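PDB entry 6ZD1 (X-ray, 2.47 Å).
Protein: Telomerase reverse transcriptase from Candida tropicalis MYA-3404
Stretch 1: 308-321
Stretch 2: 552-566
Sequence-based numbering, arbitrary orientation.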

ATOM      1  N   SER A 308      -5.292   3.435 -14.875  1.00 73.55           N
ATOM      2  CA  SER A 308      -5.937   3.775 -13.611  1.00 72.12           C
ATOM      3  C   SER A 308      -7.451   3.719 -13.770  1.00 70.76           C
ATOM      4  O   SER A 308      -7.978   3.632 -14.881  1.00 77.31           O
ATOM      5  CB  SER A 308      -5.492   5.158 -13.121  1.00 74.79           C
ATOM      6  OG  SER A 308      -5.892   6.177 -14.022  1.00 74.07           O
ATOM      7  N   THR A 309      -8.149   3.771 -12.630  1.00 56.77           N
ATOM      8  CA  THR A 309      -9.608   3.689 -12.645  1.00 62.03           C
ATOM      9  C   THR A 309     -10.234   4.943 -13.250  1.00 77.43           C
ATOM     10  O   THR A 309     -11.142   4.852 -14.087  1.00 66.68           O
ATOM     11  CB  THR A 309     -10.144   3.453 -11.233  1.00 51.10           C
ATOM     12  OG1 THR A 309      -9.969   2.074 -10.881  1.00 66.84           O
ATOM     13  CG2 THR A 309     -11.624   3.805 -11.154  1.00 65.59           C
ATOM     14  N   ASN A 310      -9.775   6.124 -12.829  1.00 72.82           N
ATOM     15  CA  ASN A 310     -10.320   7.356 -13.390  1.00 76.59           C
ATOM     16  C   ASN A 310     -10.124   7.411 -14.898  1.00 85.40           C
ATOM     17  O   ASN A 310     -10.951   7.994 -15.609  1.00 83.17           O
ATOM     18  CB  ASN A 310      -9.681   8.579 -12.733  1.00 64.02           C
ATOM     19  CG  ASN A 310      -9.968   8.663 -11.249  1.00 66.33           C
ATOM     20  OD1 ASN A 310     -10.417   7.696 -10.635  1.00 79.16           O
ATOM     21  ND2 ASN A 310      -9.703   9.823 -10.662  1.00 67.09           N
ATOM     22  N   GLU A 311      -9.047   6.806 -15.406  1.00 69.16           N
ATOM     23  CA  GLU A 311      -8.866   6.768 -16.852  1.00 86.65           C
ATOM     24  C   GLU A 311      -9.901   5.866 -17.512  1.00 85.43           C
ATOM     25  O   GLU A 311     -10.343   6.149 -18.632  1.00 75.72           O
ATOM     26  CB  GLU A 311      -7.449   6.314 -17.208  1.00 71.55           C
ATOM     27  CG  GLU A 311      -6.879   7.027 -18.433  1.00 86.12           C
ATOM     28  CD  GLU A 311      -5.685   6.319 -19.046  1.00 87.85           C
ATOM     29  OE1 GLU A 311      -5.807   5.843 -20.196  1.00 85.10           O
ATOM     30  OE2 GLU A 311      -4.626   6.240 -18.386  1.00 94.43           O
ATOM     31  N   VAL A 312     -10.313   4.794 -16.828  1.00 82.93           N
ATOM     32  CA  VAL A 312     -11.401   3.960 -17.335  1.00 83.50           C
ATOM     33  C   VAL A 312     -12.675   4.787 -17.462  1.00 73.61           C
ATOM     34  O   VAL A 312     -13.359   4.755 -18.491  1.00 71.21           O
ATOM     35  CB  VAL A 312     -11.610   2.737 -16.421  1.00 70.87           C
ATOM     36  CG1 VAL A 312     -12.942   2.061 -16.715  1.00 58.40           C
ATOM     37  CG2 VAL A 312     -10.461   1.752 -16.576  1.00 75.94           C
ATOM     38  N   ALA A 313     -12.983   5.576 -16.429  1.00 71.63           N
ATOM     39  CA  ALA A 313     -14.188   6.396 -16.451  1.00 75.93           C
ATOM     40  C   ALA A 313     -14.124   7.444 -17.553  1.00 81.30           C
ATOM     41  O   ALA A 313     -15.097   7.644 -18.289  1.00 90.46           O
ATOM     42  CB  ALA A 313     -14.385   7.060 -15.090  1.00 57.88           C
ATOM     43  N   ASP A 314     -12.978   8.117 -17.690  1.00 70.85           N
ATOM     44  CA  ASP A 314     -12.843   9.169 -18.688  1.00 62.70           C
ATOM     45  C   ASP A 314     -12.909   8.611 -20.102  1.00 71.40           C
ATOM     46  O   ASP A 314     -13.484   9.242 -20.996  1.00 75.08           O
ATOM     47  CB  ASP A 314     -11.538   9.932 -18.469  1.00 74.32           C
ATOM     48  CG  ASP A 314     -11.679  11.036 -17.442  1.00 93.33           C
ATOM     49  OD1 ASP A 314     -12.016  12.174 -17.834  1.00 95.85           O
ATOM     50  OD2 ASP A 314     -11.475  10.761 -16.242  1.00 88.61           O
ATOM     51  N   ARG A 315     -12.313   7.439 -20.333  1.00 76.56           N
ATOM     52  CA  ARG A 315     -12.380   6.856 -21.669  1.00 77.50           C
ATOM     53  C   ARG A 315     -13.806   6.447 -22.026  1.00 73.78           C
ATOM     54  O   ARG A 315     -14.186   6.499 -23.201  1.00 71.97           O
ATOM     55  CB  ARG A 315     -11.425   5.664 -21.769  1.00 65.11           C
ATOM     56  CG  ARG A 315      -9.948   6.035 -21.641  1.00 68.73           C
ATOM     57  CD  ARG A 315      -9.303   6.389 -22.978  1.00 80.98           C
ATOM     58  NE  ARG A 315      -8.736   5.217 -23.641  1.00 83.08           N
ATOM     59  CZ  ARG A 315      -9.251   4.647 -24.726  1.00 86.37           C
ATOM     60  NH1 ARG A 315     -10.346   5.148 -25.284  1.00 97.11           N
ATOM     61  NH2 ARG A 315      -8.668   3.582 -25.258  1.00 78.10           N
ATOM     62  N   ILE A 316     -14.611   6.069 -21.030  1.00 68.87           N
ATOM     63  CA  ILE A 316     -16.021   5.771 -21.268  1.00 70.72           C
ATOM     64  C   ILE A 316     -16.823   7.052 -21.468  1.00 72.03           C
ATOM     65  O   ILE A 316     -17.681   7.130 -22.355  1.00 72.84           O
ATOM     66  CB  ILE A 316     -16.583   4.919 -20.114  1.00 67.61           C
ATOM     67  CG1 ILE A 316     -15.882   3.566 -20.070  1.00 52.43           C
ATOM     68  CG2 ILE A 316     -18.082   4.719 -20.267  1.00 63.98           C
ATOM     69  CD1 ILE A 316     -16.221   2.750 -18.848  1.00 59.60           C
ATOM     70  N   LEU A 317     -16.563   8.072 -20.645  1.00 71.16           N
ATOM     71  CA  LEU A 317     -17.247   9.352 -20.804  1.00 65.31           C
ATOM     72  C   LEU A 317     -16.911  10.001 -22.141  1.00 76.35           C
ATOM     73  O   LEU A 317     -17.776  10.619 -22.773  1.00 84.11           O
ATOM     74  CB  LEU A 317     -16.889  10.286 -19.651  1.00 67.43           C
ATOM     75  CG  LEU A 317     -17.431   9.884 -18.279  1.00 69.61           C
ATOM     76  CD1 LEU A 317     -17.082  10.941 -17.248  1.00 80.62           C
ATOM     77  CD2 LEU A 317     -18.934   9.663 -18.335  1.00 71.52           C
ATOM     78  N   THR A 318     -15.654   9.897 -22.574  1.00 79.06           N
ATOM     79  CA  THR A 318     -15.301  10.359 -23.912  1.00 75.23           C
ATOM     80  C   THR A 318     -15.967   9.496 -24.978  1.00 77.76           C
ATOM     81  O   THR A 318     -16.439  10.011 -25.999  1.00 77.13           O
ATOM     82  CB  THR A 318     -13.780  10.367 -24.078  1.00 75.97           C
ATOM     83  OG1 THR A 318     -13.202  11.238 -23.096  1.00 72.24           O
ATOM     84  CG2 THR A 318     -13.385  10.853 -25.467  1.00 70.10           C
ATOM     85  N   PHE A 319     -16.033   8.182 -24.744  1.00 67.50           N
ATOM     86  CA  PHE A 319     -16.755   7.298 -25.655  1.00 69.47           C
ATOM     87  C   PHE A 319     -18.225   7.690 -25.738  1.00 69.74           C
ATOM     88  O   PHE A 319     -18.801   7.752 -26.830  1.00 67.99           O
ATOM     89  CB  PHE A 319     -16.597   5.848 -25.190  1.00 65.77           C
ATOM     90  CG  PHE A 319     -17.189   4.827 -26.124  1.00 66.85           C
ATOM     91  CD1 PHE A 319     -16.603   4.567 -27.355  1.00 61.85           C
ATOM     92  CD2 PHE A 319     -18.307   4.095 -25.750  1.00 63.94           C
ATOM     93  CE1 PHE A 319     -17.141   3.617 -28.208  1.00 68.64           C
ATOM     94  CE2 PHE A 319     -18.850   3.144 -26.596  1.00 63.43           C
ATOM     95  CZ  PHE A 319     -18.266   2.903 -27.827  1.00 77.23           C
ATOM     96  N   ARG A 320     -18.841   7.996 -24.594  1.00 59.71           N
ATOM     97  CA  ARG A 320     -20.232   8.435 -24.605  1.00 66.56           C
ATOM     98  C   ARG A 320     -20.381   9.755 -25.351  1.00 80.41           C
ATOM     99  O   ARG A 320     -21.262   9.905 -26.207  1.00 74.04           O
ATOM    100  CB  ARG A 320     -20.747   8.572 -23.174  1.00 70.90           C
ATOM    101  CG  ARG A 320     -22.170   9.082 -23.078  1.00 62.36           C
ATOM    102  CD  ARG A 320     -22.445   9.622 -21.693  1.00 62.24           C
ATOM    103  NE  ARG A 320     -21.643  10.811 -21.431  1.00 68.94           N
ATOM    104  CZ  ARG A 320     -21.631  11.467 -20.277  1.00 64.61           C
ATOM    105  NH1 ARG A 320     -22.380  11.043 -19.269  1.00 72.39           N
ATOM    106  NH2 ARG A 320     -20.872  12.545 -20.133  1.00 62.88           N
ATOM    107  N   ASN A 321     -19.504  10.719 -25.054  1.00 78.05           N
ATOM    108  CA  ASN A 321     -19.612  12.041 -25.659  1.00 64.94           C
ATOM    109  C   ASN A 321     -19.368  11.990 -27.161  1.00 86.25           C
ATOM    110  O   ASN A 321     -20.088  12.634 -27.933  1.00 79.99           O
ATOM    111  CB  ASN A 321     -18.634  13.007 -24.991  1.00 72.29           C
ATOM    112  CG  ASN A 321     -19.015  13.325 -23.558  1.00 78.44           C
ATOM    113  OD1 ASN A 321     -20.154  13.103 -23.142  1.00 70.20           O
ATOM    114  ND2 ASN A 321     -18.065  13.856 -22.798  1.00 81.97           N
ATOM    115  N   THR A 552     -21.206  -3.230 -12.588  1.00 78.59           N
ATOM    116  CA  THR A 552     -20.131  -2.760 -11.724  1.00 79.53           C
ATOM    117  C   THR A 552     -18.795  -3.193 -12.317  1.00 71.59           C
ATOM    118  O   THR A 552     -18.454  -4.381 -12.308  1.00 73.65           O
ATOM    119  CB  THR A 552     -20.293  -3.287 -10.300  1.00 93.05           C
ATOM    120  OG1 THR A 552     -21.506  -2.772  -9.739  1.00 85.65           O
ATOM    121  CG2 THR A 552     -19.123  -2.841  -9.437  1.00 98.86           C
ATOM    122  N   PHE A 553     -18.053  -2.230 -12.844  1.00 75.47           N
ATOM    123  CA  PHE A 553     -16.660  -2.432 -13.195  1.00 70.98           C
ATOM    124  C   PHE A 553     -15.826  -1.995 -11.994  1.00 89.95           C
ATOM    125  O   PHE A 553     -16.366  -1.717 -10.920  1.00100.25           O
ATOM    126  CB  PHE A 553     -16.327  -1.686 -14.484  1.00 70.98           C
ATOM    127  CG  PHE A 553     -15.078  -2.170 -15.157  1.00 58.30           C
ATOM    128  CD1 PHE A 553     -14.827  -3.523 -15.286  1.00 60.70           C
ATOM    129  CD2 PHE A 553     -14.160  -1.270 -15.667  1.00 66.81           C
ATOM    130  CE1 PHE A 553     -13.677  -3.972 -15.906  1.00 64.04           C
ATOM    131  CE2 PHE A 553     -13.010  -1.712 -16.289  1.00 64.86           C
ATOM    132  CZ  PHE A 553     -12.770  -3.068 -16.410  1.00 68.98           C
ATOM    133  N   VAL A 554     -14.501  -1.943 -12.144  1.00 88.21           N
ATOM    134  CA  VAL A 554     -13.644  -1.670 -10.995  1.00 75.33           C
ATOM    135  C   VAL A 554     -14.009  -0.319 -10.394  1.00 84.92           C
ATOM    136  O   VAL A 554     -13.778   0.734 -11.002  1.00 97.99           O
ATOM    137  CB  VAL A 554     -12.173  -1.709 -11.416  1.00 77.88           C
ATOM    138  CG1 VAL A 554     -11.690  -3.141 -11.479  1.00 85.29           C
ATOM    139  CG2 VAL A 554     -12.001  -1.046 -12.779  1.00 66.86           C
ATOM    140  N   GLY A 555     -14.534  -0.341  -9.170  1.00 61.55           N
ATOM    141  CA  GLY A 555     -14.880   0.876  -8.457  1.00 88.35           C
ATOM    142  C   GLY A 555     -15.973   1.731  -9.075  1.00 90.73           C
ATOM    143  O   GLY A 555     -16.343   2.765  -8.509  1.00 94.77           O
ATOM    144  N   LEU A 556     -16.510   1.316 -10.222  1.00 79.70           N
ATOM    145  CA  LEU A 556     -17.431   2.137 -10.997  1.00 80.99           C
ATOM    146  C   LEU A 556     -18.772   1.441 -11.174  1.00 66.09           C
ATOM    147  O   LEU A 556     -18.832   0.230 -11.406  1.00 73.44           O
ATOM    148  CB  LEU A 556     -16.862   2.455 -12.379  1.00 71.91           C
ATOM    149  CG  LEU A 556     -15.472   3.077 -12.438  1.00 63.57           C
ATOM    150  CD1 LEU A 556     -15.046   3.264 -13.885  1.00 54.51           C
ATOM    151  CD2 LEU A 556     -15.454   4.396 -11.691  1.00 67.86           C
ATOM    152  N   ASP A 557     -19.841   2.224 -11.084  1.00 76.38           N
ATOM    153  CA  ASP A 557     -21.174   1.801 -11.491  1.00 76.70           C
ATOM    154  C   ASP A 557     -21.444   2.389 -12.868  1.00 60.22           C
ATOM    155  O   ASP A 557     -21.460   3.614 -13.027  1.00 67.83           O
ATOM    156  CB  ASP A 557     -22.236   2.264 -10.495  1.00 75.74           C
ATOM    157  CG  ASP A 557     -22.534   1.225  -9.440  1.00 91.62           C
ATOM    158  OD1 ASP A 557     -21.908   0.144  -9.477  1.00 93.46           O
ATOM    159  OD2 ASP A 557     -23.401   1.487  -8.577  1.00104.33           O
ATOM    160  N   ILE A 558     -21.639   1.524 -13.859  1.00 57.18           N
ATOM    161  CA  ILE A 558     -21.788   1.947 -15.248  1.00 58.30           C
ATOM    162  C   ILE A 558     -23.182   1.563 -15.727  1.00 60.72           C
ATOM    163  O   ILE A 558     -23.547   0.380 -15.712  1.00 58.55           O
ATOM    164  CB  ILE A 558     -20.712   1.328 -16.149  1.00 60.20           C
ATOM    165  CG1 ILE A 558     -19.319   1.698 -15.639  1.00 67.11           C
ATOM    166  CG2 ILE A 558     -20.899   1.797 -17.582  1.00 56.75           C
ATOM    167  CD1 ILE A 558     -18.194   1.009 -16.380  1.00 64.66           C
ATOM    168  N   ASN A 559     -23.954   2.561 -16.153  1.00 62.98           N
ATOM    169  CA  ASN A 559     -25.281   2.331 -16.711  1.00 63.46           C
ATOM    170  C   ASN A 559     -25.149   2.018 -18.198  1.00 60.85           C
ATOM    171  O   ASN A 559     -24.629   2.831 -18.967  1.00 62.17           O
ATOM    172  CB  ASN A 559     -26.185   3.545 -16.486  1.00 61.53           C
ATOM    173  CG  ASN A 559     -27.648   3.255 -16.803  1.00 63.46           C
ATOM    174  OD1 ASN A 559     -27.977   2.742 -17.872  1.00 69.60           O
ATOM    175  ND2 ASN A 559     -28.530   3.580 -15.868  1.00 64.85           N
ATOM    176  N   CYS A 560     -25.625   0.837 -18.597  1.00 69.31           N
ATOM    177  CA  CYS A 560     -25.506   0.388 -19.980  1.00 72.71           C
ATOM    178  C   CYS A 560     -26.341   1.220 -20.941  1.00 64.01           C
ATOM    179  O   CYS A 560     -26.032   1.266 -22.135  1.00 76.35           O
ATOM    180  CB  CYS A 560     -25.925  -1.081 -20.077  1.00 91.95           C
ATOM    181  SG  CYS A 560     -25.722  -1.832 -21.702  1.00 88.62           S
ATOM    182  N   LEU A 561     -27.385   1.878 -20.447  1.00 70.38           N
ATOM    183  CA  LEU A 561     -28.336   2.592 -21.288  1.00 76.35           C
ATOM    184  C   LEU A 561     -27.908   4.025 -21.573  1.00 75.72           C
ATOM    185  O   LEU A 561     -28.101   4.516 -22.688  1.00 67.09           O
ATOM    186  CB  LEU A 561     -29.713   2.588 -20.628  1.00 70.96           C
ATOM    187  CG  LEU A 561     -30.890   2.760 -21.580  1.00 88.43           C
ATOM    188  CD1 LEU A 561     -30.892   1.646 -22.611  1.00 71.08           C
ATOM    189  CD2 LEU A 561     -32.186   2.767 -20.792  1.00102.07           C
ATOM    190  N   THR A 562     -27.359   4.716 -20.575  1.00 80.63           N
ATOM    191  CA  THR A 562     -26.957   6.106 -20.723  1.00 64.88           C
ATOM    192  C   THR A 562     -25.456   6.326 -20.592  1.00 62.87           C
ATOM    193  O   THR A 562     -25.000   7.463 -20.766  1.00 65.76           O
ATOM    194  CB  THR A 562     -27.683   6.976 -19.690  1.00 65.97           C
ATOM    195  OG1 THR A 562     -27.314   6.558 -18.371  1.00 64.75           O
ATOM    196  CG2 THR A 562     -29.190   6.842 -19.850  1.00 68.35           C
ATOM    197  N   LEU A 563     -24.680   5.281 -20.295  1.00 61.24           N
ATOM    198  CA  LEU A 563     -23.235   5.396 -20.082  1.00 64.08           C
ATOM    199  C   LEU A 563     -22.920   6.375 -18.951  1.00 60.76           C
ATOM    200  O   LEU A 563     -21.963   7.150 -19.017  1.00 58.46           O
ATOM    201  CB  LEU A 563     -22.495   5.773 -21.370  1.00 66.19           C
ATOM    202  CG  LEU A 563     -22.280   4.627 -22.369  1.00 61.07           C
ATOM    203  CD1 LEU A 563     -21.295   5.029 -23.458  1.00 61.08           C
ATOM    204  CD2 LEU A 563     -21.811   3.362 -21.668  1.00 64.33           C
ATOM    205  N   ASP A 564     -23.752   6.354 -17.913  1.00 59.74           N
ATOM    206  CA  ASP A 564     -23.452   7.060 -16.676  1.00 59.65           C
ATOM    207  C   ASP A 564     -22.411   6.272 -15.886  1.00 59.85           C
ATOM    208  O   ASP A 564     -22.540   5.057 -15.721  1.00 63.03           O
ATOM    209  CB  ASP A 564     -24.725   7.238 -15.852  1.00 61.31           C
ATOM    210  CG  ASP A 564     -24.497   8.042 -14.591  1.00 70.71           C
ATOM    211  OD1 ASP A 564     -24.536   9.290 -14.663  1.00 73.94           O
ATOM    212  OD2 ASP A 564     -24.277   7.429 -13.525  1.00 79.74           O
ATOM    213  N   VAL A 565     -21.378   6.960 -15.407  1.00 63.66           N
ATOM    214  CA  VAL A 565     -20.283   6.344 -14.659  1.00 55.59           C
ATOM    215  C   VAL A 565     -20.194   7.045 -13.308  1.00 71.79           C
ATOM    216  O   VAL A 565     -19.800   8.215 -13.235  1.00 65.43           O
ATOM    217  CB  VAL A 565     -18.950   6.442 -15.413  1.00 55.34           C
ATOM    218  CG1 VAL A 565     -17.836   5.783 -14.611  1.00 69.00           C
ATOM    219  CG2 VAL A 565     -19.060   5.818 -16.796  1.00 58.38           C
ATOM    220  N   LYS A 566     -20.545   6.333 -12.238  1.00 74.21           N
ATOM    221  CA  LYS A 566     -20.523   6.877 -10.885  1.00 79.24           C
ATOM    222  C   LYS A 566     -19.635   6.013  -9.996  1.00 81.80           C
ATOM    223  O   LYS A 566     -19.685   4.781 -10.062  1.00 81.78           O
ATOM    224  CB  LYS A 566     -21.943   6.955 -10.301  1.00 73.56           C
ATOM    225  CG  LYS A 566     -22.114   7.963  -9.164  1.00 72.28           C
ATOM    226  CD  LYS A 566     -22.049   7.299  -7.793  1.00 96.37           C
ATOM    227  CE  LYS A 566     -22.163   8.323  -6.664  1.00 90.00           C
ATOM    228  NZ  LYS A 566     -21.035   9.303  -6.671  1.00107.74           N
TER

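I316 sits at the centre. It is buried and its CA-to-CB bond points toward the other stretch. Its CD1 meets I558 CD1 at 3.6 Å. Its CG2 approaches V565 CG2 at 3.8 Å and L563 CD2 at 4.2 Å. The branched side chain thus reaches residues of both arms of the hairpin. D557 and K566 pair these arms through their backbones: D557 N donates to K566 O (2.8 Å) and K566 N to D557 O (3.0 Å).

One turn earlier, A313 has only a methyl group to offer. That small side chain suits a close approach: the CA atoms of A313 and V565 are 6.4 Å apart. A313 CB touches V565 CG1 at 3.7 Å and L556 CD1 at 4.0 Å. V312, whose CA-to-CB bond points toward the other stretch, also packs on this leucine, with its CG1 3.7 Å from L556 CD1. The same V312 CG1 lies 3.7 Å from F553 CD2, at the edge of the ring and near its plane.

Toward the C-terminal end of the helix, L563 gives up 90 Å² to the contact, the largest share of any residue here. Its CD1 packs against R320 CB at 3.6 Å and F319 CD2 at 3.9 Å. L317 starts sideways, but its end comes nearer, and its CD2 reaches V565 CG2 at 4.1 Å.

The helix 309-321 lies along strand 556-559, with axes 10.4 Å apart at closest approach and directions 14° from parallel. No hydrogen bond crosses between the two stretches. The contact is made by packing, and it buries 594 Å² summed over both sides.

Polar residues mark both ends. At the start of the helix, T309 uses its methyl group: CG2 lies 3.9 Å from L556 CD2 and 3.8 Å from V554 O. The neighbouring type II turn, F553 to L556, carries G555 at phi 64°, a value that favours glycine. At the other end, R320 lays its aliphatic part over the loop, with CD 3.5 Å from T562 O. Its guanidinium is hydrogen-bonded within its own helix: R320 NE and NH2 donate to N321 OD1 at 3.2 and 3.1 Å. The long side chain therefore covers the leucine with carbon and keeps its charged end hydrogen-bonded. Beyond the contact, N559 OD1 steadies the loop by accepting from L561 N at 2.8 Å. D314 and K566 point away from the opposing stretch and are exposed, as suits charged residues beside an apolar seam.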